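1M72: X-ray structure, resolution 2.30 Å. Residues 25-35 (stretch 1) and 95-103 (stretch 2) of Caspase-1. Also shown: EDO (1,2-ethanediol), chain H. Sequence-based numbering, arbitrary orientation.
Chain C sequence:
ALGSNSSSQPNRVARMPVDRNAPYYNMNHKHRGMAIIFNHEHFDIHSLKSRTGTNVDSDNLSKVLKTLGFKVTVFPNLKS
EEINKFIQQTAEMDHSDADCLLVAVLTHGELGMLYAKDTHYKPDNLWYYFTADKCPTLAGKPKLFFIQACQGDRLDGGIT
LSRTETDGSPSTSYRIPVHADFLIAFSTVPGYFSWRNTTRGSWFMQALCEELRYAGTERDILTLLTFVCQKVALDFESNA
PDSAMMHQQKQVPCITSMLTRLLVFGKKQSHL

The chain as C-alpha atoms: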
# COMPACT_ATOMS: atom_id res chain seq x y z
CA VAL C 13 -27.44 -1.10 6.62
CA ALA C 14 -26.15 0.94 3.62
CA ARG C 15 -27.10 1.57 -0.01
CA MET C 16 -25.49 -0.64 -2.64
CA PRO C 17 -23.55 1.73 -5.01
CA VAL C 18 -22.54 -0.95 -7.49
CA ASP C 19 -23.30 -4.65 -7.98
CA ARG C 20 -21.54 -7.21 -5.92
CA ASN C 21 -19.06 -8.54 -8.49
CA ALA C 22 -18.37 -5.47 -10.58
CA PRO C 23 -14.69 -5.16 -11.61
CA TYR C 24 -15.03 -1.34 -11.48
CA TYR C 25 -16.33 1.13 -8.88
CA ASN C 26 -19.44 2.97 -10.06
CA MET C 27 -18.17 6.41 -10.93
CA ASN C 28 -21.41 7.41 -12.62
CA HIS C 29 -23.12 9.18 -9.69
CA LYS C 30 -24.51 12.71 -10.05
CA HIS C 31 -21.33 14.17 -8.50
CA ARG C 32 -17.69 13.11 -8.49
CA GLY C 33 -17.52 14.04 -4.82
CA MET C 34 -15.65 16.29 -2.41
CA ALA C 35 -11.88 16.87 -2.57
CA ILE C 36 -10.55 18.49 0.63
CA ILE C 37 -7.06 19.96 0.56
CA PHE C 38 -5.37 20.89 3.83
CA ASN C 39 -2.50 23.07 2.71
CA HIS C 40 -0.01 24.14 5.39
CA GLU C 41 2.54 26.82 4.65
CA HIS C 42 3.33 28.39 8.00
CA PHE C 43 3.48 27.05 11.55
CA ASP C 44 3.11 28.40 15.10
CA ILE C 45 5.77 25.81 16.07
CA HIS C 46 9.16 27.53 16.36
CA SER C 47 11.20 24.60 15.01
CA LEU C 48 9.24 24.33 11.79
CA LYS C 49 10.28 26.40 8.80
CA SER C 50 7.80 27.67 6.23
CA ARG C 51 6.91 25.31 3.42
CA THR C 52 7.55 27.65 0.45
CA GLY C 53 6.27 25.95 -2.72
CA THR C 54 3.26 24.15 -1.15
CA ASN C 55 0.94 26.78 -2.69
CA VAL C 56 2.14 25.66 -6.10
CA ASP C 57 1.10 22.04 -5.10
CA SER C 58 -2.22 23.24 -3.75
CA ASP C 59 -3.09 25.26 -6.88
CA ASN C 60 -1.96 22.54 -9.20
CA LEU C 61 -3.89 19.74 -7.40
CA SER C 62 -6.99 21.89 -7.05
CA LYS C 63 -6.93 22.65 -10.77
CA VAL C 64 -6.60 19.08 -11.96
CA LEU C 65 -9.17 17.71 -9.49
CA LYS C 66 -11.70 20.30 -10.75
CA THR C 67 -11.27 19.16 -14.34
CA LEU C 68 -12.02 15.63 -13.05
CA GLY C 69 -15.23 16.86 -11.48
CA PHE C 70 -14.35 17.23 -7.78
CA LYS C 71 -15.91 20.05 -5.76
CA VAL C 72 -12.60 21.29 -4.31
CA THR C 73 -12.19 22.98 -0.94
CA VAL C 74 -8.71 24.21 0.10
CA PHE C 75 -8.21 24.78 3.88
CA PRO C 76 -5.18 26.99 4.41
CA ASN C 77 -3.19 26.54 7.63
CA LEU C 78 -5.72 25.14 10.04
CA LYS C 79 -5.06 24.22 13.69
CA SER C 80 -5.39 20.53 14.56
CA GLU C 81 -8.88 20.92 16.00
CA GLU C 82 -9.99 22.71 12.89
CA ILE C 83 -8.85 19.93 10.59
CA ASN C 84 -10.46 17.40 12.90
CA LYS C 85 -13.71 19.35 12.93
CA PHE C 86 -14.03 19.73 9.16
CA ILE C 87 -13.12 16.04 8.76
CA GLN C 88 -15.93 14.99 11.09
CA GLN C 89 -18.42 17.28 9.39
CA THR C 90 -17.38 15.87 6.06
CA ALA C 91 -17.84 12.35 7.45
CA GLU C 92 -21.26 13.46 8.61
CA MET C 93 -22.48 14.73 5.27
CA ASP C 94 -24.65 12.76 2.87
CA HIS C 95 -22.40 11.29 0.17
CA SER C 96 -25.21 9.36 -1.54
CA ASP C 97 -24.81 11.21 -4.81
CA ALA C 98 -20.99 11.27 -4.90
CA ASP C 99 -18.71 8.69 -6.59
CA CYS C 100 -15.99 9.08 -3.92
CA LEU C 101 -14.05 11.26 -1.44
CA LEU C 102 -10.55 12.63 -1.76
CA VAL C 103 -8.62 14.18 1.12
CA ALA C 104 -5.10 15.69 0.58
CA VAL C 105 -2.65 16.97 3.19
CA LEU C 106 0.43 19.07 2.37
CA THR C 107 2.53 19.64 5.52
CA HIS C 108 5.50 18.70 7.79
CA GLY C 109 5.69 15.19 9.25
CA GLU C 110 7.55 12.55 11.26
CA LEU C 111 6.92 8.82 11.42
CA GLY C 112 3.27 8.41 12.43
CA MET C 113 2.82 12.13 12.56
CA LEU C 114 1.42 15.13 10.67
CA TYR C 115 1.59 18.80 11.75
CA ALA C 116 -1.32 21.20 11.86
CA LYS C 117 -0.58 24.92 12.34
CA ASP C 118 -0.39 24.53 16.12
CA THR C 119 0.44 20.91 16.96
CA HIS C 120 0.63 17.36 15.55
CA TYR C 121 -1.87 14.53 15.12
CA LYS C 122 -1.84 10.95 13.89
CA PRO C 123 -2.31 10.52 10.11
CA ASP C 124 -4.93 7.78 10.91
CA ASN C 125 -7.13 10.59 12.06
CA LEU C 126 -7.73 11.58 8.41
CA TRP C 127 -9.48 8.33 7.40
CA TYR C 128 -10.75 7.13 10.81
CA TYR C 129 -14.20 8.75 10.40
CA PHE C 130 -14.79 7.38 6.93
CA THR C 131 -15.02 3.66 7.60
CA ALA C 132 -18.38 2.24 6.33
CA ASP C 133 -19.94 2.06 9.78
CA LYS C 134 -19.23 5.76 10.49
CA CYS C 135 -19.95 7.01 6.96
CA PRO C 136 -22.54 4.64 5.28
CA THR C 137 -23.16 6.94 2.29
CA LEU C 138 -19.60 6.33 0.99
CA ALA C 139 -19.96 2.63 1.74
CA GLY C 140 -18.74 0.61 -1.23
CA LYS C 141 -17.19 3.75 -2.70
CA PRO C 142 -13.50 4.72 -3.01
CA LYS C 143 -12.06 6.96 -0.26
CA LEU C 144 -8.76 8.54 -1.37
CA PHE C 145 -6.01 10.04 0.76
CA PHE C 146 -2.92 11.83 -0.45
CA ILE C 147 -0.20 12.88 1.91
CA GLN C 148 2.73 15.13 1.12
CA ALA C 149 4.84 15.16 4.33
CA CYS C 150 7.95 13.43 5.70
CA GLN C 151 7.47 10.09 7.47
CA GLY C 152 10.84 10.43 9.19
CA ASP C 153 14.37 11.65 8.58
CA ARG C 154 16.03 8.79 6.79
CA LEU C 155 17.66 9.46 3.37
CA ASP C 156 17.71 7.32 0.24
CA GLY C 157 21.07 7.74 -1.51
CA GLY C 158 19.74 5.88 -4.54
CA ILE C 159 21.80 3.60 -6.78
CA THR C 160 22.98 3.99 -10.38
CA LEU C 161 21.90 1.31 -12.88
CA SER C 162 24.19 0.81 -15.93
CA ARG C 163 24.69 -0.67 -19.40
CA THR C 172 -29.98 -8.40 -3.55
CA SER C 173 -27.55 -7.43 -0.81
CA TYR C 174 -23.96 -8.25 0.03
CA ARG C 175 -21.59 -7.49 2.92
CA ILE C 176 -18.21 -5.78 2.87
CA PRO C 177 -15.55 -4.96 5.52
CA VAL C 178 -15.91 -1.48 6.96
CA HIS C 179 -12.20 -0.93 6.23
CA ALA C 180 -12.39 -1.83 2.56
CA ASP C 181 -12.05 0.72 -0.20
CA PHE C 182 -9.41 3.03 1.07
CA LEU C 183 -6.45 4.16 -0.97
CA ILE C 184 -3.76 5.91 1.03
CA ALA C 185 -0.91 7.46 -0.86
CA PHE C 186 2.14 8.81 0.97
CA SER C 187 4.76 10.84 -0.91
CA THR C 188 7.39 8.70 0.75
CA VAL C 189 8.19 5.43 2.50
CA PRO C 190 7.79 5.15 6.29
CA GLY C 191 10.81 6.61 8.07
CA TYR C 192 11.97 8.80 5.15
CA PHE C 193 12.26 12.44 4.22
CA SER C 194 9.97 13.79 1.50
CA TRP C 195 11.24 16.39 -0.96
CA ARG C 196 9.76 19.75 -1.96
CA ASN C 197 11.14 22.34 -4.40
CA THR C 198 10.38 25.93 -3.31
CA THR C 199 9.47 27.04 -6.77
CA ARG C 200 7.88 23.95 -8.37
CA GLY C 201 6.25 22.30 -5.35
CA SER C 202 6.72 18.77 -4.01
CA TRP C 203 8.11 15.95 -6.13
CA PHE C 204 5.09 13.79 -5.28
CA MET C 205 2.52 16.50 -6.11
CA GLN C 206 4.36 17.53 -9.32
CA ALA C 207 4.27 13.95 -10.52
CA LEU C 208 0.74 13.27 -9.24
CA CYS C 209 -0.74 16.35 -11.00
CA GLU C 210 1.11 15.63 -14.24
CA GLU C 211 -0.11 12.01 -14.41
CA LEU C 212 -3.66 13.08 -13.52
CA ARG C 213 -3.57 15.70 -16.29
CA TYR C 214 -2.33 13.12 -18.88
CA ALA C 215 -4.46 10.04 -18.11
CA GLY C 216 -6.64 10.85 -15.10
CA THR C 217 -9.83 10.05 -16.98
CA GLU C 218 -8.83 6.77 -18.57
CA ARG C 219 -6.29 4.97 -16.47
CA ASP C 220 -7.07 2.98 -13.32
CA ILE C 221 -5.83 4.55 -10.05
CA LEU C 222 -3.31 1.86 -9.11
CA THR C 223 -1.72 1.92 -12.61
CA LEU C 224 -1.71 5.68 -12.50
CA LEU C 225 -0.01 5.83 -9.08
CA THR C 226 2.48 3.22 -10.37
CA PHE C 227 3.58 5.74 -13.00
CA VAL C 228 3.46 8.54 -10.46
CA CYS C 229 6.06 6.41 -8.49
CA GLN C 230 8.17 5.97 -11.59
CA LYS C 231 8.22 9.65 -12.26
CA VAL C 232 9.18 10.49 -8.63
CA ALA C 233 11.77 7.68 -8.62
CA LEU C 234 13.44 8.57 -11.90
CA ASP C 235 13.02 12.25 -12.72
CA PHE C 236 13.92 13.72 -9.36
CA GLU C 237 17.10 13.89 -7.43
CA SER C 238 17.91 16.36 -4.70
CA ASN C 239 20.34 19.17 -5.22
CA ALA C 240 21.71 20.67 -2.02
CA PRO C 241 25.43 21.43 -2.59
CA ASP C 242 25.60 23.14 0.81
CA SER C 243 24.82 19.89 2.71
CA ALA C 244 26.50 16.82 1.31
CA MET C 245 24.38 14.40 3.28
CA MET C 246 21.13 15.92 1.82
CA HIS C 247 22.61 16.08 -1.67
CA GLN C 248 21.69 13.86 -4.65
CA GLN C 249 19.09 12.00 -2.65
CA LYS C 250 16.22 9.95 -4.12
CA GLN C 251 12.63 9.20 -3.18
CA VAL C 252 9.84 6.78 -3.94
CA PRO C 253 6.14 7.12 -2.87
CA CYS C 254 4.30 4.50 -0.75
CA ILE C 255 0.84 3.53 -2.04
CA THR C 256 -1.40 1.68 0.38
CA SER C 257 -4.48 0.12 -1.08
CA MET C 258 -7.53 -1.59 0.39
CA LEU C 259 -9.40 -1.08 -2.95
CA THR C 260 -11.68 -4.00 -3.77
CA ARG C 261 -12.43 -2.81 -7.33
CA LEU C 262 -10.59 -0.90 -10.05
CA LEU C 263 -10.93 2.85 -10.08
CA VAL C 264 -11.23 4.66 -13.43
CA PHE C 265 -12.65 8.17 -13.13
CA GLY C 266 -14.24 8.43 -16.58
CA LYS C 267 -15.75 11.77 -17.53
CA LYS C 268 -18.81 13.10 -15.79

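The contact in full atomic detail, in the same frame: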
# COMPACT_ATOMS: atom_id res chain seq x y z
N TYR C 25 -15.45 0.38 -9.80
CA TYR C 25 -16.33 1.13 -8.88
C TYR C 25 -17.28 1.90 -9.78
O TYR C 25 -16.92 2.23 -10.92
CB TYR C 25 -15.56 2.17 -8.08
CG TYR C 25 -14.73 1.60 -6.98
CD1 TYR C 25 -15.34 1.06 -5.84
CD2 TYR C 25 -13.32 1.59 -7.07
CE1 TYR C 25 -14.60 0.51 -4.81
CE2 TYR C 25 -12.54 1.05 -6.03
CZ TYR C 25 -13.18 0.50 -4.91
OH TYR C 25 -12.45 -0.09 -3.92
N ASN C 26 -18.47 2.21 -9.28
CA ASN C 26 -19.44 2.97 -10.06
C ASN C 26 -19.10 4.43 -9.91
O ASN C 26 -19.34 5.03 -8.87
CB ASN C 26 -20.88 2.68 -9.57
CG ASN C 26 -21.92 3.75 -10.04
OD1 ASN C 26 -21.63 4.61 -10.86
ND2 ASN C 26 -23.14 3.68 -9.48
N MET C 27 -18.51 5.01 -10.94
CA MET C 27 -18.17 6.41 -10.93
C MET C 27 -19.17 7.16 -11.81
O MET C 27 -18.79 8.11 -12.48
CB MET C 27 -16.76 6.63 -11.49
CG MET C 27 -15.71 5.85 -10.78
SD MET C 27 -15.63 6.23 -9.02
CE MET C 27 -14.84 7.83 -9.16
N ASN C 28 -20.43 6.73 -11.80
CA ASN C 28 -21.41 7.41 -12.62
C ASN C 28 -22.52 8.02 -11.77
O ASN C 28 -23.68 8.00 -12.16
CB ASN C 28 -21.99 6.44 -13.67
CG ASN C 28 -22.89 7.15 -14.70
OD1 ASN C 28 -22.60 8.28 -15.12
ND2 ASN C 28 -23.97 6.48 -15.12
N HIS C 29 -22.16 8.52 -10.59
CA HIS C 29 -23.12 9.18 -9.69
C HIS C 29 -23.30 10.62 -10.20
O HIS C 29 -22.57 11.06 -11.08
CB HIS C 29 -22.61 9.23 -8.23
CG HIS C 29 -22.55 7.90 -7.56
ND1 HIS C 29 -23.46 7.51 -6.60
CD2 HIS C 29 -21.69 6.86 -7.70
CE1 HIS C 29 -23.17 6.29 -6.18
NE2 HIS C 29 -22.09 5.88 -6.83
N LYS C 30 -24.27 11.33 -9.64
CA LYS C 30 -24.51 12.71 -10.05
C LYS C 30 -23.24 13.53 -9.87
O LYS C 30 -22.84 14.28 -10.75
CB LYS C 30 -25.66 13.29 -9.21
CG LYS C 30 -25.98 14.74 -9.50
CD LYS C 30 -27.07 15.34 -8.57
CE LYS C 30 -27.59 16.64 -9.20
NZ LYS C 30 -28.52 17.39 -8.32
N HIS C 31 -22.59 13.41 -8.71
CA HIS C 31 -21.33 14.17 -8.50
C HIS C 31 -20.13 13.29 -8.33
O HIS C 31 -20.25 12.15 -7.85
CB HIS C 31 -21.42 15.04 -7.25
CG HIS C 31 -22.65 15.89 -7.20
ND1 HIS C 31 -22.83 16.98 -8.03
CD2 HIS C 31 -23.78 15.79 -6.46
CE1 HIS C 31 -24.02 17.51 -7.80
NE2 HIS C 31 -24.61 16.81 -6.86
N ARG C 32 -18.97 13.82 -8.69
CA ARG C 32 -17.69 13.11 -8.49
C ARG C 32 -17.51 12.97 -6.96
O ARG C 32 -17.22 11.89 -6.42
CB ARG C 32 -16.54 13.95 -9.01
CG ARG C 32 -15.19 13.33 -8.77
CD ARG C 32 -14.64 12.72 -10.06
NE ARG C 32 -15.26 11.46 -10.42
CZ ARG C 32 -15.29 10.96 -11.66
NH1 ARG C 32 -14.74 11.63 -12.69
NH2 ARG C 32 -15.86 9.79 -11.86
N GLY C 33 -17.69 14.08 -6.25
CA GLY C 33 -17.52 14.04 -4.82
C GLY C 33 -16.63 15.19 -4.35
O GLY C 33 -16.12 16.00 -5.14
N MET C 34 -16.47 15.27 -3.04
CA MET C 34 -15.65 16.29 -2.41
C MET C 34 -14.16 15.93 -2.43
O MET C 34 -13.77 14.76 -2.29
CB MET C 34 -16.08 16.44 -0.95
CG MET C 34 -17.49 16.99 -0.80
SD MET C 34 -18.04 17.08 0.91
CE MET C 34 -16.73 18.16 1.67
N ALA C 35 -13.34 16.97 -2.61
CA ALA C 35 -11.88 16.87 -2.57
C ALA C 35 -11.45 17.95 -1.55
O ALA C 35 -11.59 19.16 -1.80
CB ALA C 35 -11.28 17.17 -3.94
N HIS C 95 -23.18 11.54 1.38
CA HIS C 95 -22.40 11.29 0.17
C HIS C 95 -23.11 10.41 -0.86
O HIS C 95 -22.50 9.96 -1.84
CB HIS C 95 -21.06 10.66 0.56
CG HIS C 95 -20.20 11.57 1.36
ND1 HIS C 95 -19.42 12.55 0.78
CD2 HIS C 95 -20.07 11.72 2.70
CE1 HIS C 95 -18.85 13.26 1.73
NE2 HIS C 95 -19.23 12.78 2.90
N SER C 96 -24.41 10.20 -0.65
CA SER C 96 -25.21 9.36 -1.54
C SER C 96 -25.02 9.64 -3.01
O SER C 96 -24.93 8.72 -3.81
CB SER C 96 -26.70 9.48 -1.19
OG SER C 96 -26.96 8.90 0.09
N ASP C 97 -24.95 10.91 -3.38
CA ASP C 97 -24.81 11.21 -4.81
C ASP C 97 -23.40 11.48 -5.31
O ASP C 97 -23.23 11.99 -6.42
CB ASP C 97 -25.77 12.35 -5.22
CG ASP C 97 -27.26 11.94 -5.05
OD1 ASP C 97 -27.61 10.80 -5.38
OD2 ASP C 97 -28.07 12.76 -4.57
N ALA C 98 -22.40 11.10 -4.51
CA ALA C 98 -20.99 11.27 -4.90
C ALA C 98 -20.33 9.91 -5.25
O ALA C 98 -20.66 8.88 -4.68
CB ALA C 98 -20.21 11.94 -3.77
N ASP C 99 -19.42 9.91 -6.22
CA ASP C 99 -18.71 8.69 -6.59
C ASP C 99 -17.68 8.30 -5.51
O ASP C 99 -17.43 7.10 -5.29
CB ASP C 99 -17.86 8.87 -7.87
CG ASP C 99 -18.67 9.20 -9.13
OD1 ASP C 99 -19.79 8.66 -9.31
OD2 ASP C 99 -18.15 10.00 -9.94
N CYS C 100 -17.11 9.31 -4.84
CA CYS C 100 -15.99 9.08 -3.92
C CYS C 100 -15.64 10.31 -3.04
O CYS C 100 -16.35 11.32 -3.03
CB CYS C 100 -14.74 8.74 -4.77
SG CYS C 100 -14.14 10.18 -5.80
N LEU C 101 -14.56 10.17 -2.29
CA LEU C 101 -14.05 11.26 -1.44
C LEU C 101 -12.54 11.25 -1.58
O LEU C 101 -11.92 10.19 -1.67
CB LEU C 101 -14.40 11.05 0.03
CG LEU C 101 -13.70 11.99 1.04
CD1 LEU C 101 -14.41 13.32 1.03
CD2 LEU C 101 -13.69 11.37 2.46
N LEU C 102 -11.97 12.44 -1.66
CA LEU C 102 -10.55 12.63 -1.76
C LEU C 102 -10.14 13.63 -0.70
O LEU C 102 -10.72 14.71 -0.60
CB LEU C 102 -10.20 13.20 -3.14
CG LEU C 102 -8.68 13.25 -3.42
CD1 LEU C 102 -8.43 13.20 -4.95
CD2 LEU C 102 -8.01 14.52 -2.76
N VAL C 103 -9.15 13.26 0.12
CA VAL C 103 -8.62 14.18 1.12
C VAL C 103 -7.09 14.29 0.81
O VAL C 103 -6.44 13.28 0.54
CB VAL C 103 -8.80 13.61 2.56
CG1 VAL C 103 -8.17 14.54 3.57
CG2 VAL C 103 -10.25 13.37 2.88
C1 EDO H . -19.26 2.64 -6.35
O1 EDO H . -18.66 1.39 -6.05
C2 EDO H . -18.20 3.67 -6.61
O2 EDO H . -18.74 4.93 -6.26
O HOH W 1 -26.09 9.92 -8.13
O HOH W 2 -17.70 13.06 -1.57

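The parallel pairing of these two strands is interrupted at Gly33, where a water takes the place of a direct backbone bond. The water donates to Cys100 O (2.6 Å) and accepts from Met34 N (2.9 Å), two atoms that lie 4.0 Å apart; it also sits 3.0 Å from His95 ND1. Glycine suits this point for two reasons: its phi of 131° and psi of 177° would jam a CB against the preceding carbonyl, and an ideal CB on Gly33 would lie 2.0 Å from Cys100 O. Gly33 CA instead makes a CA-H...O contact with Cys100 O at 3.5 Å.

On both sides of this gap, conventional bonds hold the backbones together. His31 N donates to Asp97 O (2.8 Å), and Asp99 N returns the bond to His31 O (2.9 Å), framing Ala98 at the end of the type I turn that begins at His95. Cys100 N then reaches Arg32 O (3.0 Å), and beyond the water Leu102 N donates to Met34 O (3.0 Å).

Asp99, where the chain turns a corner, is the polar hub. Its CA-to-CB bond points toward the other stretch, and Asp99 OD1 accepts from His29 N (2.7 Å), fixing the loop that leads into the strand. Arg32 starts away from the partner, but its long side chain bends back, bringing Arg32 NH2 to 3.0 Å from Asp99 OD2 in a salt bridge whose component hydrogen bonds are weak. This pairing balances charge where both residues are buried. The His29 ring lies with Ala98 O over one face.

Apolar contacts complete the packing. Met27 CE lies 4.2 Å from Cys100 SG, and Met34 CB meets Leu101 CD1 at 4.1 Å. Ala35 and Leu102 pair in the sheet with their side chains on the same face, which places Ala35 CB 4.2 Å from Leu102 CB.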